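Local coordinates for Sca-family protein (Rickettsia rickettsii, PDB 4LQ8) that is a rickettsial Sca-family antigen, named for the cell surface, whose N-terminal head domain, the part crystallised, probably has a role in cell adhesion, at residues A68-I73 with L273-S278; G309-M314 with S325-Q330. All coordinates share one frame; numbering follows the deposited sequence.

In the fold
Contact 1 comes first along the chain and contact 2 follows it entirely, the two lying in series with their centres about 13 Å apart. Contact 1 lays helix 64-90 against strand 271-277 of the large mixed sheet; contact 2 joins helix 308-320 to the loop that leads into strand 329-332, which belongs to the same sheet. Strand 271-277 links them, since Ile276 faces away from helix 64-90 and packs on Tyr311 and Met314 of helix 308-320, while Glu275 probably hydrogen-bonds Ser325. The strand is thus sandwiched between helices, tying the N-terminal helical part of the head domain to the mixed sheet and to helix 308-320 near the C-terminal end of the chain.

Contact 1 of 2, residues A68-I73 with L273-S278; sequences AVRETI and LKEISS
A single carboxylate oxygen, Glu275 OE2, takes two N-H groups of one arginine, so Arg70 grips it side-on with NE and NH2 rather than spreading its nitrogens over both oxygens. The setting is a helix packed on a sheet: segment 68-73 of helix 64-90 runs at 36° to strand residues 273-277, and the strand carries a classic beta bulge in which Lys274 and Glu275 both face His262. Arg70 suits its place because its chain, extended from CG to NE, carries charge from the helix flank down to the strand. NE donates to OE2 at 2.7 Å, onto the anti lone pair of that oxygen; NH2, 2.8 Å from the same OE2, meets it from above the carboxylate plane. Neither bond is straight, with N-H...O angles of 149° and 137°, as expected when two donors converge on one atom. The guanidinium and carboxylate planes stand steeply to each other, yet OE2 stays close to the guanidinium plane. Glu275 bends at chi2, and its buried carboxylate is further satisfied by Ser325 OG at OE1 and the backbone N of Gln324 at OE2. These donors should favour the ionised form.

Farther along, the small Ser277 lies beneath Val69 and Ile73. Val69 CG1, anti to its backbone N, lies 3.6 Å from Ser277 OG, whose polar needs are met by Thr260 and Tyr149. Ile73 brings its CG2 branch to within 4.0 Å of Ser277 CB. At the other end, a water accepts a weak bond from Arg70 NH2 and donates to Lys274 O, its oxygen 2.9 Å from that carbonyl oxygen.

Contact 2 of 2, residues G309-M314 with S325-Q330; sequences GKYKEM and SVDLSQ
Asp327 is held by both its backbone and its side chain where the loop enters strand 329-332, and helix 308-320 supplies the donors from consecutive residues. Tyr311, with CG anti to its backbone N (chi1 179°), extends its ring toward the loop, and its OH donates to Asp327 O at 2.7 Å, in the carbonyl plane and on a lone pair. Tyrosine suits this buried place: its ring packs on Ile276, Leu282 and Phe284 while the hydroxyl satisfies a backbone carbonyl. Asp327 OD2 lies 3.6 Å from Tyr311 CE2, with carboxylate and ring nearly perpendicular.

Lys312, bent at chi2, brings NZ to 3.1 Å from Asp327 OD2, a salt bridge that meets the oxygen from above the carboxylate plane. The other oxygen, OD1, takes the Ser329 hydroxyl on its syn lone pair, OG to OD1 being 2.6 Å. A water closes the ring, accepting from Lys312 NZ at 2.9 Å and donating to Ser329 OG at the same distance. Both carboxylate oxygens therefore have donors, and the lysine charge beside them probably favours the ionised aspartate. The chemistry implies a loop fixed twice: by a neutral bond at its backbone and by a charged, hydrated network at the surface.

Contact 1 of 2, residues A68-I73 with L273-S278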
loop_
_atom_site.group_PDB
_atom_site.type_symbol
_atom_site.label_atom_id
_atom_site.label_comp_id
_atom_site.label_asym_id
_atom_site.label_seq_id
_atom_site.Cartn_x
_atom_site.Cartn_y
_atom_site.Cartn_z
ATOM N N ALA A 68 6.156 9.777 8.113
ATOM C CA ALA A 68 5.870 8.675 9.045
ATOM C C ALA A 68 5.631 7.358 8.308
ATOM O O ALA A 68 6.140 6.322 8.736
ATOM C CB ALA A 68 4.675 9.005 9.915
ATOM N N VAL A 69 4.888 7.394 7.189
ATOM C CA VAL A 69 4.631 6.186 6.400
ATOM C C VAL A 69 5.945 5.667 5.750
ATOM O O VAL A 69 6.161 4.462 5.709
ATOM C CB VAL A 69 3.441 6.377 5.405
ATOM C CG1 VAL A 69 3.313 5.215 4.416
ATOM C CG2 VAL A 69 2.137 6.543 6.186
ATOM N N ARG A 70 6.822 6.557 5.285
ATOM C CA ARG A 70 8.132 6.134 4.732
ATOM C C ARG A 70 8.990 5.496 5.820
ATOM O O ARG A 70 9.573 4.438 5.603
ATOM C CB ARG A 70 8.881 7.338 4.134
ATOM C CG ARG A 70 8.238 7.814 2.841
ATOM C CD ARG A 70 8.768 9.164 2.430
ATOM N NE ARG A 70 8.264 9.478 1.099
ATOM C CZ ARG A 70 8.363 10.660 0.499
ATOM N NH1 ARG A 70 8.977 11.671 1.103
ATOM N NH2 ARG A 70 7.853 10.842 -0.707
ATOM N N GLU A 71 9.001 6.104 7.016
ATOM C CA GLU A 71 9.802 5.624 8.151
ATOM C C GLU A 71 9.308 4.345 8.794
ATOM O O GLU A 71 10.118 3.609 9.352
ATOM C CB GLU A 71 9.894 6.696 9.244
ATOM C CG GLU A 71 10.639 7.933 8.805
ATOM C CD GLU A 71 10.805 8.980 9.894
ATOM O OE1 GLU A 71 10.019 8.970 10.867
ATOM O OE2 GLU A 71 11.737 9.804 9.779
ATOM N N THR A 72 7.999 4.125 8.821
ATOM C CA THR A 72 7.431 2.970 9.531
ATOM C C THR A 72 7.008 1.839 8.613
ATOM O O THR A 72 6.939 0.692 9.063
ATOM C CB THR A 72 6.244 3.389 10.434
ATOM O OG1 THR A 72 5.128 3.697 9.601
ATOM C CG2 THR A 72 6.566 4.559 11.309
ATOM N N ILE A 73 6.697 2.144 7.350
ATOM C CA ILE A 73 6.266 1.105 6.410
ATOM C C ILE A 73 7.249 0.899 5.255
ATOM O O ILE A 73 7.796 -0.200 5.105
ATOM C CB ILE A 73 4.803 1.360 5.880
ATOM C CG1 ILE A 73 3.748 1.497 7.049
ATOM C CG2 ILE A 73 4.375 0.301 4.830
ATOM C CD1 ILE A 73 3.418 0.140 7.896
ATOM N N LEU A 273 -0.135 13.435 -5.746
ATOM C CA LEU A 273 0.159 12.103 -5.229
ATOM C C LEU A 273 1.670 11.908 -5.066
ATOM O O LEU A 273 2.401 11.867 -6.055
ATOM C CB LEU A 273 -0.489 11.027 -6.107
ATOM C CG LEU A 273 -0.295 9.548 -5.690
ATOM C CD1 LEU A 273 -0.827 9.273 -4.263
ATOM C CD2 LEU A 273 -0.982 8.633 -6.696
ATOM N N LYS A 274 2.136 11.829 -3.803
ATOM C CA LYS A 274 3.569 11.717 -3.495
ATOM C C LYS A 274 3.980 10.320 -3.084
ATOM O O LYS A 274 5.154 9.945 -3.202
ATOM C CB LYS A 274 3.939 12.708 -2.345
ATOM C CG LYS A 274 3.665 14.196 -2.672
ATOM C CD LYS A 274 4.703 14.798 -3.601
ATOM C CE LYS A 274 4.369 16.215 -3.981
ATOM N NZ LYS A 274 5.375 16.770 -4.927
ATOM N N GLU A 275 3.034 9.571 -2.514
ATOM C CA GLU A 275 3.377 8.268 -1.958
ATOM C C GLU A 275 2.160 7.422 -1.777
ATOM O O GLU A 275 1.051 7.932 -1.631
ATOM C CB GLU A 275 4.026 8.499 -0.572
ATOM C CG GLU A 275 5.059 7.477 -0.151
ATOM C CD GLU A 275 6.244 7.325 -1.091
ATOM O OE1 GLU A 275 6.173 6.454 -1.979
ATOM O OE2 GLU A 275 7.227 8.081 -0.962
ATOM N N ILE A 276 2.378 6.113 -1.788
ATOM C CA ILE A 276 1.388 5.092 -1.469
ATOM C C ILE A 276 2.090 4.059 -0.599
ATOM O O ILE A 276 3.325 4.049 -0.522
ATOM C CB ILE A 276 0.700 4.438 -2.704
ATOM C CG1 ILE A 276 1.721 3.610 -3.569
ATOM C CG2 ILE A 276 -0.099 5.467 -3.532
ATOM C CD1 ILE A 276 1.055 2.703 -4.667
ATOM N N SER A 277 1.321 3.194 0.053
ATOM C CA SER A 277 1.889 2.066 0.793
ATOM C C SER A 277 0.867 0.967 0.885
ATOM O O SER A 277 -0.334 1.215 0.762
ATOM C CB SER A 277 2.370 2.478 2.189
ATOM O OG SER A 277 1.352 2.408 3.174
ATOM N N SER A 278 1.347 -0.234 1.180
ATOM C CA SER A 278 0.507 -1.396 1.414
ATOM C C SER A 278 1.348 -2.476 2.057
ATOM O O SER A 278 2.580 -2.410 1.968
ATOM C CB SER A 278 -0.079 -1.897 0.093
ATOM O OG SER A 278 0.845 -2.683 -0.639
HETATM O O HOH W 1 7.071 12.141 -3.418
#

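Contact 2 of 2, residues G309-M314 with S325-Q330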
loop_
_atom_site.group_PDB
_atom_site.type_symbol
_atom_site.label_atom_id
_atom_site.label_comp_id
_atom_site.label_asym_id
_atom_site.label_seq_id
_atom_site.Cartn_x
_atom_site.Cartn_y
_atom_site.Cartn_z
ATOM N N GLY A 309 -4.684 -1.973 -12.486
ATOM C CA GLY A 309 -4.614 -0.808 -13.358
ATOM C C GLY A 309 -4.474 0.459 -12.537
ATOM O O GLY A 309 -3.623 1.286 -12.826
ATOM N N LYS A 310 -5.267 0.597 -11.469
ATOM C CA LYS A 310 -5.171 1.775 -10.600
ATOM C C LYS A 310 -3.796 1.816 -9.870
ATOM O O LYS A 310 -3.150 2.864 -9.819
ATOM C CB LYS A 310 -6.345 1.812 -9.599
ATOM C CG LYS A 310 -6.319 3.011 -8.640
ATOM C CD LYS A 310 -6.353 4.358 -9.350
ATOM C CE LYS A 310 -7.661 4.594 -10.091
ATOM N NZ LYS A 310 -7.676 5.965 -10.657
ATOM N N TYR A 311 -3.351 0.668 -9.368
ATOM C CA TYR A 311 -2.077 0.552 -8.671
ATOM C C TYR A 311 -0.918 0.979 -9.573
ATOM O O TYR A 311 -0.086 1.771 -9.135
ATOM C CB TYR A 311 -1.868 -0.880 -8.179
ATOM C CG TYR A 311 -0.551 -1.063 -7.459
ATOM C CD1 TYR A 311 -0.373 -0.596 -6.157
ATOM C CD2 TYR A 311 0.520 -1.714 -8.074
ATOM C CE1 TYR A 311 0.832 -0.782 -5.480
ATOM C CE2 TYR A 311 1.725 -1.915 -7.398
ATOM C CZ TYR A 311 1.876 -1.437 -6.107
ATOM O OH TYR A 311 3.049 -1.612 -5.428
ATOM N N LYS A 312 -0.883 0.486 -10.838
ATOM C CA LYS A 312 0.141 0.876 -11.816
ATOM C C LYS A 312 0.095 2.385 -12.129
ATOM O O LYS A 312 1.145 3.004 -12.215
ATOM C CB LYS A 312 0.032 0.038 -13.119
ATOM C CG LYS A 312 0.212 -1.488 -12.908
ATOM C CD LYS A 312 1.579 -1.936 -12.333
ATOM C CE LYS A 312 1.579 -3.404 -11.886
ATOM N NZ LYS A 312 2.954 -3.935 -11.640
ATOM N N GLU A 313 -1.098 2.976 -12.274
ATOM C CA GLU A 313 -1.243 4.425 -12.514
ATOM C C GLU A 313 -0.701 5.232 -11.317
ATOM O O GLU A 313 -0.023 6.245 -11.517
ATOM C CB GLU A 313 -2.713 4.810 -12.683
ATOM C CG GLU A 313 -3.268 4.718 -14.083
ATOM C CD GLU A 313 -4.779 4.903 -14.141
ATOM O OE1 GLU A 313 -5.342 5.590 -13.254
ATOM O OE2 GLU A 313 -5.403 4.338 -15.070
ATOM N N MET A 314 -1.031 4.790 -10.075
ATOM C CA MET A 314 -0.578 5.440 -8.837
ATOM C C MET A 314 0.915 5.266 -8.681
ATOM O O MET A 314 1.595 6.233 -8.368
ATOM C CB MET A 314 -1.337 4.901 -7.609
ATOM C CG MET A 314 -2.797 5.272 -7.618
ATOM S SD MET A 314 -3.684 4.595 -6.207
ATOM C CE MET A 314 -3.465 5.949 -5.013
ATOM N N SER A 325 8.163 4.687 -2.882
ATOM C CA SER A 325 7.488 3.407 -3.083
ATOM C C SER A 325 8.154 2.590 -4.170
ATOM O O SER A 325 8.561 3.129 -5.213
ATOM C CB SER A 325 6.026 3.620 -3.466
ATOM O OG SER A 325 5.297 4.000 -2.316
ATOM N N VAL A 326 8.282 1.292 -3.914
ATOM C CA VAL A 326 8.790 0.354 -4.908
ATOM C C VAL A 326 7.656 -0.651 -5.163
ATOM O O VAL A 326 6.848 -0.920 -4.263
ATOM C CB VAL A 326 10.175 -0.252 -4.542
ATOM C CG1 VAL A 326 11.239 0.835 -4.579
ATOM C CG2 VAL A 326 10.141 -0.904 -3.166
ATOM N N ASP A 327 7.558 -1.143 -6.393
ATOM C CA ASP A 327 6.433 -1.959 -6.843
ATOM C C ASP A 327 6.170 -3.213 -5.968
ATOM O O ASP A 327 5.067 -3.335 -5.403
ATOM C CB ASP A 327 6.541 -2.298 -8.337
ATOM C CG ASP A 327 5.282 -2.934 -8.851
ATOM O OD1 ASP A 327 4.961 -4.038 -8.403
ATOM O OD2 ASP A 327 4.566 -2.282 -9.619
ATOM N N LEU A 328 7.130 -4.119 -5.865
ATOM C CA LEU A 328 7.023 -5.349 -5.036
ATOM C C LEU A 328 5.648 -6.071 -5.147
ATOM O O LEU A 328 5.013 -6.380 -4.134
ATOM C CB LEU A 328 7.389 -5.065 -3.550
ATOM C CG LEU A 328 8.740 -4.386 -3.250
ATOM C CD1 LEU A 328 8.934 -4.208 -1.738
ATOM C CD2 LEU A 328 9.911 -5.194 -3.839
ATOM N N SER A 329 5.181 -6.303 -6.382
ATOM C CA SER A 329 3.889 -6.939 -6.611
ATOM C C SER A 329 3.933 -8.019 -7.678
ATOM O O SER A 329 4.842 -8.044 -8.504
ATOM C CB SER A 329 2.804 -5.903 -6.909
ATOM O OG SER A 329 2.865 -5.520 -8.271
ATOM N N GLN A 330 2.987 -8.962 -7.619
ATOM C CA GLN A 330 2.948 -10.066 -8.576
ATOM C C GLN A 330 1.499 -10.418 -8.902
ATOM O O GLN A 330 0.691 -10.612 -7.991
ATOM C CB GLN A 330 3.666 -11.337 -8.025
ATOM C CG GLN A 330 5.126 -11.182 -7.549
ATOM C CD GLN A 330 5.271 -10.777 -6.086
ATOM O OE1 GLN A 330 4.742 -11.425 -5.172
ATOM N NE2 GLN A 330 6.045 -9.723 -5.828
HETATM O O HOH W 2 2.644 -6.706 -10.888
#